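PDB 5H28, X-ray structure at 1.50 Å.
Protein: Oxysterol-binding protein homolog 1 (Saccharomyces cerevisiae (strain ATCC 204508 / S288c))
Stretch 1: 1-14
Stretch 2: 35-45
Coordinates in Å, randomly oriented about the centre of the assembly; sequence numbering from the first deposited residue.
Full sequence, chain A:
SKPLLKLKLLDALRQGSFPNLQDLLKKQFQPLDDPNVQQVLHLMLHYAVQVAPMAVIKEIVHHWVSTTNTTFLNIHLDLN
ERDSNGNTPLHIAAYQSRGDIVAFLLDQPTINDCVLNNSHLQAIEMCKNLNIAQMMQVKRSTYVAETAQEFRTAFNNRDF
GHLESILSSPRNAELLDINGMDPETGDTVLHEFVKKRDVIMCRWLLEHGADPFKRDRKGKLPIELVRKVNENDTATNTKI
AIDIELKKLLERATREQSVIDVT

Stretch 1 (1-14) SKPLLKLKLLDALR
Stretch 2, residues 35-45: PNVQQVLHLML

Two helices, 2-14 and 35-42, run in broadly the same direction, their axes crossing at -39° with a closest approach of 9.3 Å; 535 Å² is buried between the stretches, both sides summed. Phi/psi stay near -65/-42 through 2-14, and i to i+4 bonds such as Lys 6 N to Lys 2 O (2.9 Å) and Val 40 N to Asn 36 O (3.0 Å) run along both helices. In register, Lys 2 CA lies 5.1 Å from Asn 36 CA, Lys 6 CA 6.3 Å from Val 40 CA, and Leu 9 CA 7.7 Å from Met 44 CA. Val 40 (chi1 t) is the knob, seated among Lys 2, Leu 5, Lys 6 and Leu 9. Its compact, branched side chain serves two neighbours: Val 40 CG2 lies 3.9 Å from Leu 5 CB, Val 40 CG1 3.7 Å from Leu 9 CD2. Leu 5 (m, t) extends CD1 to 3.6 Å from Val 37 N. Leu 9 (t, p) brings CD2 to 3.9 Å from Met 44 CB (Met 44 t, t, p). These four apolar residues, Leu 5, Leu 9, Val 40 and Met 44, are buried; polar Lys 2 and Gln 39 meet at the more exposed margin. Lys 2 leaves its backbone sideways, but chi angles t, t, m, t let NZ donate a very short 2.5 Å hydrogen bond to Gln 39 OE1 (Gln 39 m, t, 53°). Lys 2 CG packs 3.9 Å from Val 40 CG2.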

# COMPACT_ATOMS: atom_id res chain seq x y z
N SER A 1 -27.68 -16.73 -14.64
CA SER A 1 -26.62 -16.48 -15.65
C SER A 1 -25.25 -16.38 -15.00
O SER A 1 -24.24 -16.76 -15.59
CB SER A 1 -26.90 -15.21 -16.44
OG SER A 1 -25.95 -15.04 -17.48
N LYS A 2 -25.20 -15.85 -13.78
CA LYS A 2 -23.92 -15.74 -13.08
C LYS A 2 -23.42 -17.13 -12.73
O LYS A 2 -22.24 -17.44 -12.94
CB LYS A 2 -24.05 -14.91 -11.80
CG LYS A 2 -22.84 -15.04 -10.89
CD LYS A 2 -22.96 -14.22 -9.62
CE LYS A 2 -22.70 -12.75 -9.88
NZ LYS A 2 -22.62 -11.99 -8.61
N PRO A 3 -24.29 -18.00 -12.19
CA PRO A 3 -23.86 -19.36 -11.85
C PRO A 3 -23.30 -20.07 -13.08
O PRO A 3 -22.35 -20.84 -12.98
CB PRO A 3 -25.15 -20.01 -11.35
CG PRO A 3 -25.87 -18.86 -10.72
CD PRO A 3 -25.68 -17.77 -11.75
N LEU A 4 -23.90 -19.80 -14.23
CA LEU A 4 -23.44 -20.41 -15.47
C LEU A 4 -22.04 -19.91 -15.82
O LEU A 4 -21.17 -20.69 -16.19
CB LEU A 4 -24.42 -20.11 -16.61
CG LEU A 4 -24.08 -20.72 -17.98
CD1 LEU A 4 -25.36 -20.91 -18.78
CD2 LEU A 4 -23.10 -19.82 -18.72
N LEU A 5 -21.83 -18.61 -15.68
CA LEU A 5 -20.52 -18.03 -15.98
C LEU A 5 -19.44 -18.54 -15.04
O LEU A 5 -18.30 -18.76 -15.46
CB LEU A 5 -20.59 -16.50 -15.91
CG LEU A 5 -21.40 -15.81 -17.02
CD1 LEU A 5 -21.55 -14.34 -16.69
CD2 LEU A 5 -20.71 -16.00 -18.36
N LYS A 6 -19.79 -18.72 -13.77
CA LYS A 6 -18.84 -19.21 -12.78
C LYS A 6 -18.41 -20.65 -13.08
O LYS A 6 -17.23 -20.97 -13.02
CB LYS A 6 -19.47 -19.14 -11.38
CG LYS A 6 -18.58 -19.70 -10.27
CD LYS A 6 -19.25 -19.54 -8.92
CE LYS A 6 -18.45 -20.20 -7.82
NZ LYS A 6 -18.39 -21.68 -7.99
N LEU A 7 -19.38 -21.50 -13.40
CA LEU A 7 -19.10 -22.89 -13.72
C LEU A 7 -18.24 -22.98 -14.98
O LEU A 7 -17.31 -23.79 -15.05
CB LEU A 7 -20.41 -23.66 -13.93
CG LEU A 7 -20.31 -25.17 -14.14
CD1 LEU A 7 -19.79 -25.83 -12.87
CD2 LEU A 7 -21.68 -25.73 -14.51
N LYS A 8 -18.56 -22.14 -15.95
CA LYS A 8 -17.83 -22.08 -17.22
C LYS A 8 -16.38 -21.68 -16.99
O LYS A 8 -15.45 -22.29 -17.53
CB LYS A 8 -18.50 -21.06 -18.15
CG LYS A 8 -17.81 -20.87 -19.49
CD LYS A 8 -18.33 -19.62 -20.20
CE LYS A 8 -19.82 -19.70 -20.49
NZ LYS A 8 -20.14 -20.79 -21.45
N LEU A 9 -16.18 -20.64 -16.18
CA LEU A 9 -14.84 -20.16 -15.90
C LEU A 9 -14.02 -21.18 -15.12
O LEU A 9 -12.86 -21.43 -15.45
CB LEU A 9 -14.92 -18.84 -15.12
CG LEU A 9 -13.58 -18.22 -14.71
CD1 LEU A 9 -12.71 -18.02 -15.94
CD2 LEU A 9 -13.82 -16.89 -14.00
N LEU A 10 -14.62 -21.78 -14.10
CA LEU A 10 -13.92 -22.77 -13.30
C LEU A 10 -13.51 -23.97 -14.16
O LEU A 10 -12.43 -24.53 -13.96
CB LEU A 10 -14.80 -23.24 -12.14
CG LEU A 10 -14.87 -22.27 -10.96
CD1 LEU A 10 -16.01 -22.66 -10.03
CD2 LEU A 10 -13.54 -22.28 -10.21
N ASP A 11 -14.36 -24.34 -15.12
CA ASP A 11 -14.06 -25.48 -15.98
C ASP A 11 -12.82 -25.20 -16.82
O ASP A 11 -11.94 -26.06 -16.95
CB ASP A 11 -15.26 -25.77 -16.89
CG ASP A 11 -15.15 -27.11 -17.61
OD1 ASP A 11 -14.94 -28.14 -16.93
OD2 ASP A 11 -15.26 -27.13 -18.85
N ALA A 12 -12.74 -24.00 -17.37
CA ALA A 12 -11.60 -23.61 -18.19
C ALA A 12 -10.33 -23.51 -17.33
O ALA A 12 -9.25 -23.92 -17.75
CB ALA A 12 -11.88 -22.28 -18.88
N LEU A 13 -10.47 -22.96 -16.13
CA LEU A 13 -9.32 -22.81 -15.25
C LEU A 13 -8.76 -24.16 -14.82
O LEU A 13 -7.54 -24.34 -14.77
CB LEU A 13 -9.69 -21.97 -14.02
CG LEU A 13 -9.97 -20.49 -14.31
CD1 LEU A 13 -10.57 -19.83 -13.08
CD2 LEU A 13 -8.69 -19.78 -14.72
N ARG A 14 -9.63 -25.12 -14.53
CA ARG A 14 -9.18 -26.44 -14.11
C ARG A 14 -8.42 -27.14 -15.23
O ARG A 14 -7.47 -27.88 -14.97
CB ARG A 14 -10.35 -27.32 -13.68
CG ARG A 14 -11.07 -26.85 -12.43
CD ARG A 14 -11.91 -27.97 -11.83
NE ARG A 14 -12.80 -27.48 -10.78
CZ ARG A 14 -13.98 -26.91 -11.01
NH1 ARG A 14 -14.72 -26.49 -9.99
NH2 ARG A 14 -14.42 -26.77 -12.25
N PRO A 35 -23.52 -7.06 -16.17
CA PRO A 35 -23.16 -7.12 -14.75
C PRO A 35 -22.60 -8.46 -14.28
O PRO A 35 -21.61 -8.51 -13.56
CB PRO A 35 -24.48 -6.78 -14.05
CG PRO A 35 -25.17 -5.90 -15.04
CD PRO A 35 -24.91 -6.61 -16.34
N ASN A 36 -23.25 -9.55 -14.70
CA ASN A 36 -22.80 -10.88 -14.30
C ASN A 36 -21.42 -11.17 -14.85
O ASN A 36 -20.58 -11.74 -14.16
CB ASN A 36 -23.79 -11.93 -14.79
CG ASN A 36 -25.17 -11.75 -14.19
OD1 ASN A 36 -25.31 -11.55 -12.98
ND2 ASN A 36 -26.19 -11.83 -15.02
N VAL A 37 -21.19 -10.79 -16.10
CA VAL A 37 -19.90 -11.00 -16.74
C VAL A 37 -18.82 -10.28 -15.94
O VAL A 37 -17.78 -10.85 -15.62
CB VAL A 37 -19.91 -10.48 -18.20
CG1 VAL A 37 -18.49 -10.41 -18.75
CG2 VAL A 37 -20.76 -11.40 -19.06
N GLN A 38 -19.08 -9.02 -15.61
CA GLN A 38 -18.14 -8.22 -14.84
C GLN A 38 -17.88 -8.80 -13.46
O GLN A 38 -16.74 -8.92 -13.03
CB GLN A 38 -18.67 -6.79 -14.68
CG GLN A 38 -18.63 -5.96 -15.95
CD GLN A 38 -17.23 -5.63 -16.39
OE1 GLN A 38 -16.43 -5.11 -15.61
NE2 GLN A 38 -16.91 -5.92 -17.65
N GLN A 39 -18.95 -9.18 -12.76
CA GLN A 39 -18.81 -9.72 -11.42
C GLN A 39 -17.99 -11.00 -11.36
O GLN A 39 -17.19 -11.18 -10.43
CB GLN A 39 -20.19 -9.94 -10.81
CG GLN A 39 -20.89 -8.62 -10.48
CD GLN A 39 -22.33 -8.80 -10.06
OE1 GLN A 39 -22.63 -9.57 -9.16
NE2 GLN A 39 -23.23 -8.07 -10.71
N VAL A 40 -18.17 -11.89 -12.33
CA VAL A 40 -17.42 -13.13 -12.34
C VAL A 40 -15.96 -12.89 -12.72
O VAL A 40 -15.06 -13.52 -12.17
CB VAL A 40 -18.06 -14.16 -13.31
CG1 VAL A 40 -17.16 -15.38 -13.46
CG2 VAL A 40 -19.41 -14.58 -12.77
N LEU A 41 -15.73 -11.97 -13.66
CA LEU A 41 -14.36 -11.65 -14.07
C LEU A 41 -13.58 -11.06 -12.91
O LEU A 41 -12.39 -11.33 -12.76
CB LEU A 41 -14.37 -10.67 -15.25
CG LEU A 41 -14.76 -11.25 -16.62
CD1 LEU A 41 -14.83 -10.13 -17.64
CD2 LEU A 41 -13.75 -12.30 -17.05
N HIS A 42 -14.24 -10.25 -12.07
CA HIS A 42 -13.58 -9.66 -10.91
C HIS A 42 -13.11 -10.72 -9.92
O HIS A 42 -12.20 -10.48 -9.13
CB HIS A 42 -14.52 -8.69 -10.18
CG HIS A 42 -14.50 -7.30 -10.72
ND1 HIS A 42 -15.12 -6.94 -11.90
CD2 HIS A 42 -13.92 -6.17 -10.25
CE1 HIS A 42 -14.92 -5.66 -12.14
NE2 HIS A 42 -14.19 -5.17 -11.15
N LEU A 43 -13.72 -11.90 -9.96
CA LEU A 43 -13.34 -12.97 -9.05
C LEU A 43 -12.49 -14.04 -9.73
O LEU A 43 -12.16 -15.06 -9.13
CB LEU A 43 -14.58 -13.63 -8.43
CG LEU A 43 -15.38 -12.75 -7.47
CD1 LEU A 43 -16.70 -13.42 -7.14
CD2 LEU A 43 -14.58 -12.49 -6.21
N MET A 44 -12.12 -13.80 -10.99
CA MET A 44 -11.34 -14.78 -11.72
C MET A 44 -10.02 -15.15 -11.06
O MET A 44 -9.65 -16.32 -11.03
CB MET A 44 -11.09 -14.30 -13.15
CG MET A 44 -10.22 -15.25 -13.97
SD MET A 44 -10.28 -14.91 -15.75
CE MET A 44 -9.75 -13.20 -15.78
N LEU A 45 -9.30 -14.17 -10.53
CA LEU A 45 -8.03 -14.47 -9.89
C LEU A 45 -8.25 -15.32 -8.64
O LEU A 45 -7.43 -16.20 -8.34
CB LEU A 45 -7.27 -13.18 -9.54
CG LEU A 45 -5.85 -13.38 -9.02
CD1 LEU A 45 -5.04 -14.23 -10.00
CD2 LEU A 45 -5.18 -12.02 -8.82